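Local coordinates for protein putative metal-dependent hydrolase (PDB 3KL7) that binds two zinc ions in a metallo-beta-lactamase-type fold and is probably a metal-dependent hydrolase whose substrate is not established, at residues A[60-74]-A[86-100]. Residues are numbered along the deposited sequence; the frame is centred on the assembly and turned at random.
With ZN (zinc ion), chain C.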
loop_
_atom_site.group_PDB
_atom_site.type_symbol
_atom_site.label_atom_id
_atom_site.label_comp_id
_atom_site.label_asym_id
_atom_site.label_seq_id
_atom_site.Cartn_x
_atom_site.Cartn_y
_atom_site.Cartn_z
ATOM N N TYR A 60 -5.802 -5.307 -16.588
ATOM C CA TYR A 60 -6.617 -5.752 -15.426
ATOM C C TYR A 60 -7.833 -6.616 -15.797
ATOM O O TYR A 60 -8.515 -7.112 -14.921
ATOM C CB TYR A 60 -7.050 -4.541 -14.569
ATOM C CG TYR A 60 -5.963 -4.066 -13.612
ATOM C CD1 TYR A 60 -4.959 -3.216 -14.033
ATOM C CD2 TYR A 60 -5.937 -4.495 -12.298
ATOM C CE1 TYR A 60 -3.977 -2.806 -13.174
ATOM C CE2 TYR A 60 -4.968 -4.098 -11.450
ATOM C CZ TYR A 60 -3.983 -3.247 -11.885
ATOM O OH TYR A 60 -2.987 -2.838 -10.985
ATOM N N THR A 61 -8.086 -6.804 -17.091
ATOM C CA THR A 61 -9.159 -7.732 -17.529
ATOM C C THR A 61 -8.738 -9.205 -17.358
ATOM O O THR A 61 -9.594 -10.105 -17.340
ATOM C CB THR A 61 -9.551 -7.521 -19.028
ATOM O OG1 THR A 61 -8.424 -7.814 -19.868
ATOM C CG2 THR A 61 -10.025 -6.083 -19.275
ATOM N N THR A 62 -7.425 -9.447 -17.244
ATOM C CA THR A 62 -6.901 -10.810 -17.116
ATOM C C THR A 62 -6.825 -11.288 -15.644
ATOM O O THR A 62 -6.585 -12.453 -15.397
ATOM C CB THR A 62 -5.490 -10.949 -17.750
ATOM O OG1 THR A 62 -4.538 -10.214 -16.969
ATOM C CG2 THR A 62 -5.483 -10.442 -19.213
ATOM N N PHE A 63 -7.029 -10.386 -14.685
ATOM C CA PHE A 63 -7.044 -10.788 -13.250
ATOM C C PHE A 63 -8.426 -11.299 -12.847
ATOM O O PHE A 63 -9.426 -10.976 -13.493
ATOM C CB PHE A 63 -6.669 -9.598 -12.319
ATOM C CG PHE A 63 -5.238 -9.132 -12.454
ATOM C CD1 PHE A 63 -4.184 -10.039 -12.418
ATOM C CD2 PHE A 63 -4.945 -7.781 -12.600
ATOM C CE1 PHE A 63 -2.861 -9.598 -12.546
ATOM C CE2 PHE A 63 -3.618 -7.336 -12.727
ATOM C CZ PHE A 63 -2.591 -8.237 -12.700
ATOM N N PRO A 64 -8.490 -12.093 -11.762
ATOM C CA PRO A 64 -9.794 -12.425 -11.207
ATOM C C PRO A 64 -10.457 -11.150 -10.692
ATOM O O PRO A 64 -9.753 -10.149 -10.410
ATOM C CB PRO A 64 -9.455 -13.387 -10.042
ATOM C CG PRO A 64 -8.056 -13.080 -9.689
ATOM C CD PRO A 64 -7.389 -12.688 -10.975
ATOM N N LYS A 65 -11.784 -11.165 -10.583
ATOM C CA LYS A 65 -12.508 -9.967 -10.218
ATOM C C LYS A 65 -12.309 -9.635 -8.742
ATOM O O LYS A 65 -12.383 -10.518 -7.874
ATOM C CB LYS A 65 -13.989 -10.100 -10.560
ATOM C CG LYS A 65 -14.274 -10.354 -12.070
ATOM C CD LYS A 65 -13.619 -9.286 -12.994
ATOM C CE LYS A 65 -14.019 -9.500 -14.448
ATOM N NZ LYS A 65 -13.265 -8.630 -15.399
ATOM N N ALA A 66 -12.037 -8.353 -8.472
ATOM C CA ALA A 66 -11.802 -7.866 -7.120
ATOM C C ALA A 66 -13.011 -8.064 -6.209
ATOM O O ALA A 66 -14.130 -7.695 -6.552
ATOM C CB ALA A 66 -11.432 -6.387 -7.161
ATOM N N ASP A 67 -12.780 -8.648 -5.054
ATOM C CA ASP A 67 -13.750 -8.586 -3.976
ATOM C C ASP A 67 -13.632 -7.219 -3.302
ATOM O O ASP A 67 -14.619 -6.669 -2.798
ATOM C CB ASP A 67 -13.493 -9.689 -2.960
ATOM C CG ASP A 67 -13.830 -11.069 -3.502
ATOM O OD1 ASP A 67 -15.025 -11.376 -3.623
ATOM O OD2 ASP A 67 -12.891 -11.849 -3.801
ATOM N N ILE A 68 -12.422 -6.673 -3.312
ATOM C CA ILE A 68 -12.147 -5.409 -2.674
ATOM C C ILE A 68 -11.154 -4.606 -3.471
ATOM O O ILE A 68 -10.159 -5.155 -3.945
ATOM C CB ILE A 68 -11.558 -5.619 -1.252
ATOM C CG1 ILE A 68 -12.555 -6.409 -0.387
ATOM C CG2 ILE A 68 -11.221 -4.250 -0.587
ATOM C CD1 ILE A 68 -12.010 -6.779 0.967
ATOM N N ILE A 69 -11.422 -3.292 -3.617
ATOM C CA ILE A 69 -10.460 -2.357 -4.214
ATOM C C ILE A 69 -10.144 -1.263 -3.215
ATOM O O ILE A 69 -11.035 -0.559 -2.735
ATOM C CB ILE A 69 -10.994 -1.726 -5.549
ATOM C CG1 ILE A 69 -11.335 -2.851 -6.569
ATOM C CG2 ILE A 69 -9.932 -0.686 -6.149
ATOM C CD1 ILE A 69 -12.080 -2.385 -7.790
ATOM N N LEU A 70 -8.871 -1.145 -2.885
ATOM C CA LEU A 70 -8.379 -0.140 -1.950
ATOM C C LEU A 70 -7.717 1.003 -2.729
ATOM O O LEU A 70 -6.785 0.762 -3.489
ATOM C CB LEU A 70 -7.299 -0.754 -1.060
ATOM C CG LEU A 70 -7.598 -1.104 0.360
ATOM C CD1 LEU A 70 -8.214 0.102 1.100
ATOM C CD2 LEU A 70 -8.512 -2.301 0.403
ATOM N N ILE A 71 -8.167 2.224 -2.521
ATOM C CA ILE A 71 -7.469 3.391 -3.077
ATOM C C ILE A 71 -6.843 4.233 -1.967
ATOM O O ILE A 71 -7.540 4.664 -1.033
ATOM C CB ILE A 71 -8.397 4.291 -3.892
ATOM C CG1 ILE A 71 -9.161 3.478 -4.929
ATOM C CG2 ILE A 71 -7.582 5.410 -4.566
ATOM C CD1 ILE A 71 -8.272 2.598 -5.796
ATOM N N THR A 72 -5.529 4.472 -2.064
ATOM C CA THR A 72 -4.808 5.316 -1.068
ATOM C C THR A 72 -5.057 6.826 -1.291
ATOM O O THR A 72 -5.284 7.580 -0.328
ATOM C CB THR A 72 -3.301 5.074 -1.124
ATOM O OG1 THR A 72 -2.828 5.331 -2.452
ATOM C CG2 THR A 72 -2.959 3.638 -0.719
ATOM N N HIS A 73 -4.997 7.272 -2.548
ATOM C CA HIS A 73 -5.269 8.682 -2.869
ATOM C C HIS A 73 -5.513 8.880 -4.345
ATOM O O HIS A 73 -5.406 7.934 -5.127
ATOM C CB HIS A 73 -4.137 9.611 -2.353
ATOM C CG HIS A 73 -2.813 9.405 -3.026
ATOM N ND1 HIS A 73 -2.105 8.225 -2.932
ATOM C CD2 HIS A 73 -2.056 10.240 -3.774
ATOM C CE1 HIS A 73 -0.976 8.341 -3.612
ATOM N NE2 HIS A 73 -0.924 9.553 -4.135
ATOM N N GLU A 74 -5.819 10.130 -4.721
ATOM C CA GLU A 74 -6.488 10.457 -5.986
ATOM C C GLU A 74 -5.584 10.642 -7.213
ATOM O O GLU A 74 -6.078 10.732 -8.322
ATOM C CB GLU A 74 -7.303 11.740 -5.793
ATOM C CG GLU A 74 -6.465 13.007 -5.795
ATOM C CD GLU A 74 -7.130 14.148 -5.081
ATOM O OE1 GLU A 74 -7.054 14.202 -3.827
ATOM O OE2 GLU A 74 -7.719 15.008 -5.769
ATOM N N ALA A 86 -12.268 -2.582 -15.236
ATOM C CA ALA A 86 -11.789 -3.782 -15.874
ATOM C C ALA A 86 -11.744 -4.954 -14.899
ATOM O O ALA A 86 -11.802 -6.111 -15.315
ATOM C CB ALA A 86 -10.405 -3.536 -16.483
ATOM N N VAL A 87 -11.654 -4.655 -13.602
ATOM C CA VAL A 87 -11.461 -5.690 -12.612
ATOM C C VAL A 87 -12.623 -5.843 -11.608
ATOM O O VAL A 87 -12.636 -6.806 -10.829
ATOM C CB VAL A 87 -10.144 -5.458 -11.817
ATOM C CG1 VAL A 87 -10.265 -4.225 -10.912
ATOM C CG2 VAL A 87 -9.779 -6.709 -10.991
ATOM N N GLU A 88 -13.594 -4.915 -11.618
ATOM C CA GLU A 88 -14.702 -4.974 -10.645
ATOM C C GLU A 88 -15.806 -5.960 -11.054
ATOM O O GLU A 88 -15.924 -6.344 -12.209
ATOM C CB GLU A 88 -15.292 -3.561 -10.356
ATOM C CG GLU A 88 -16.085 -2.911 -11.510
ATOM C CD GLU A 88 -16.574 -1.440 -11.188
ATOM O OE1 GLU A 88 -16.446 -0.968 -10.017
ATOM O OE2 GLU A 88 -17.080 -0.787 -12.106
ATOM N N LYS A 89 -16.575 -6.390 -10.071
ATOM C CA LYS A 89 -17.793 -7.161 -10.300
ATOM C C LYS A 89 -18.901 -6.475 -9.504
ATOM O O LYS A 89 -18.650 -5.476 -8.835
ATOM C CB LYS A 89 -17.617 -8.647 -9.885
ATOM C CG LYS A 89 -17.257 -8.863 -8.435
ATOM C CD LYS A 89 -16.793 -10.323 -8.154
ATOM C CE LYS A 89 -16.295 -10.473 -6.686
ATOM N NZ LYS A 89 -15.487 -11.684 -6.481
ATOM N N SER A 90 -20.120 -6.990 -9.580
ATOM C CA SER A 90 -21.252 -6.260 -9.031
ATOM C C SER A 90 -21.174 -6.103 -7.509
ATOM O O SER A 90 -21.644 -5.110 -6.971
ATOM C CB SER A 90 -22.589 -6.899 -9.456
ATOM O OG SER A 90 -22.676 -8.254 -9.052
ATOM N N ASP A 91 -20.564 -7.065 -6.825
ATOM C CA ASP A 91 -20.481 -7.014 -5.346
ATOM C C ASP A 91 -19.086 -6.580 -4.797
ATOM O O ASP A 91 -18.801 -6.753 -3.613
ATOM C CB ASP A 91 -20.950 -8.360 -4.710
ATOM C CG ASP A 91 -20.090 -9.559 -5.136
ATOM O OD1 ASP A 91 -19.206 -9.391 -5.991
ATOM O OD2 ASP A 91 -20.305 -10.675 -4.603
ATOM N N THR A 92 -18.246 -6.001 -5.663
ATOM C CA THR A 92 -16.976 -5.444 -5.236
ATOM C C THR A 92 -17.198 -4.271 -4.264
ATOM O O THR A 92 -18.014 -3.446 -4.505
ATOM C CB THR A 92 -16.167 -4.900 -6.434
ATOM O OG1 THR A 92 -15.807 -5.967 -7.303
ATOM C CG2 THR A 92 -14.910 -4.201 -5.959
ATOM N N GLU A 93 -16.455 -4.238 -3.165
ATOM C CA GLU A 93 -16.488 -3.078 -2.255
ATOM C C GLU A 93 -15.228 -2.254 -2.458
ATOM O O GLU A 93 -14.110 -2.758 -2.303
ATOM C CB GLU A 93 -16.596 -3.517 -0.777
ATOM C CG GLU A 93 -16.724 -2.316 0.245
ATOM C CD GLU A 93 -18.112 -1.642 0.222
ATOM O OE1 GLU A 93 -19.028 -2.130 0.932
ATOM O OE2 GLU A 93 -18.278 -0.615 -0.498
ATOM N N ILE A 94 -15.414 -0.982 -2.811
ATOM C CA ILE A 94 -14.295 -0.045 -2.972
ATOM C C ILE A 94 -14.114 0.713 -1.642
ATOM O O ILE A 94 -15.071 1.273 -1.123
ATOM C CB ILE A 94 -14.584 0.962 -4.117
ATOM C CG1 ILE A 94 -14.767 0.206 -5.443
ATOM C CG2 ILE A 94 -13.449 2.012 -4.232
ATOM C CD1 ILE A 94 -15.240 1.079 -6.609
ATOM N N ILE A 95 -12.897 0.686 -1.084
ATOM C CA ILE A 95 -12.571 1.447 0.145
ATOM C C ILE A 95 -11.519 2.509 -0.222
ATOM O O ILE A 95 -10.467 2.170 -0.751
ATOM C CB ILE A 95 -11.991 0.517 1.300
ATOM C CG1 ILE A 95 -13.081 -0.424 1.858
ATOM C CG2 ILE A 95 -11.503 1.365 2.483
ATOM C CD1 ILE A 95 -13.544 -1.501 0.897
ATOM N N ALA A 96 -11.803 3.788 0.051
ATOM C CA ALA A 96 -10.950 4.883 -0.474
ATOM C C ALA A 96 -10.907 6.099 0.457
ATOM O O ALA A 96 -11.707 6.211 1.380
ATOM C CB ALA A 96 -11.447 5.308 -1.862
ATOM N N ASN A 97 -9.958 7.002 0.215
ATOM C CA ASN A 97 -9.960 8.279 0.898
ATOM C C ASN A 97 -11.083 9.111 0.317
ATOM O O ASN A 97 -11.608 8.788 -0.725
ATOM C CB ASN A 97 -8.592 8.998 0.781
ATOM C CG ASN A 97 -8.284 9.470 -0.638
ATOM O OD1 ASN A 97 -8.638 8.806 -1.613
ATOM N ND2 ASN A 97 -7.606 10.640 -0.756
ATOM N N GLU A 98 -11.450 10.176 0.999
ATOM C CA GLU A 98 -12.625 10.934 0.631
ATOM C C GLU A 98 -12.551 11.512 -0.802
ATOM O O GLU A 98 -13.493 11.378 -1.577
ATOM C CB GLU A 98 -12.873 12.032 1.645
ATOM C CG GLU A 98 -13.936 13.043 1.203
ATOM C CD GLU A 98 -14.402 13.959 2.328
ATOM O OE1 GLU A 98 -13.788 13.960 3.404
ATOM O OE2 GLU A 98 -15.396 14.681 2.126
ATOM N N ASN A 99 -11.434 12.145 -1.151
ATOM C CA ASN A 99 -11.308 12.754 -2.467
ATOM C C ASN A 99 -11.430 11.736 -3.608
ATOM O O ASN A 99 -12.016 12.047 -4.657
ATOM C CB ASN A 99 -9.991 13.512 -2.591
ATOM C CG ASN A 99 -10.028 14.830 -1.919
ATOM O OD1 ASN A 99 -10.993 15.165 -1.252
ATOM N ND2 ASN A 99 -8.982 15.595 -2.081
ATOM N N SER A 100 -10.886 10.527 -3.420
ATOM C CA SER A 100 -10.940 9.515 -4.484
ATOM C C SER A 100 -12.363 8.986 -4.649
ATOM O O SER A 100 -12.851 8.823 -5.779
ATOM C CB SER A 100 -9.963 8.373 -4.221
ATOM O OG SER A 100 -8.608 8.809 -4.344
HETATM ZN ZN ZN C . 0.839 10.658 -5.102
HETATM O O HOH W 1 -12.848 -13.158 -6.241
HETATM O O HOH W 2 -17.063 -8.100 -1.186
HETATM O O HOH W 3 1.017 9.778 -6.934
#
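K89 reaches from the turn ahead of strand 93-96 to D67 at the foot of strand 68-71, and its side chain can be followed atom by atom. CB lies near K65 CB; CG meets A66 O; K89 CD rests on K65 CB at 3.7 Å; CE passes A66 O on its way to the carboxylate. There K89 NZ closes a salt bridge of 2.9 Å with D67 OD1, entering from above the carboxylate plane, 61° out of it. The chain spans this gap because it runs extended beyond CG (chi2 -167°). A water links K65 O with D67 OD2, which S48 N also holds. Beside the lysine, T92 OG1 lies between A66 O, at a very short distance whose exact length is doubtful, and K89 N, from which it accepts.

Beyond it the two parallel strands of a beta-alpha-beta unit pair in regular alternation: E93 N to D67 O, I69 N to E93 O, I95 N to I69 O at 2.8 Å, I71 N to I95 O. I69 CD1 packs on T92 CG2 (3.8 Å) and on V87 CG1 of the connecting helix. Past the strand ends, E74 OE1 takes a syn-side bond from N99 ND2 (3.0 Å), the carboxylate and amide planes 85° apart. Polar contacts thus flank the apolar pairing at its two ends, consistent with a fixed register between D67 and I71; in the loop that follows, H73 NE2 binds a zinc ion together with H75, H140 and D162, as in the metallo-beta-lactamase fold.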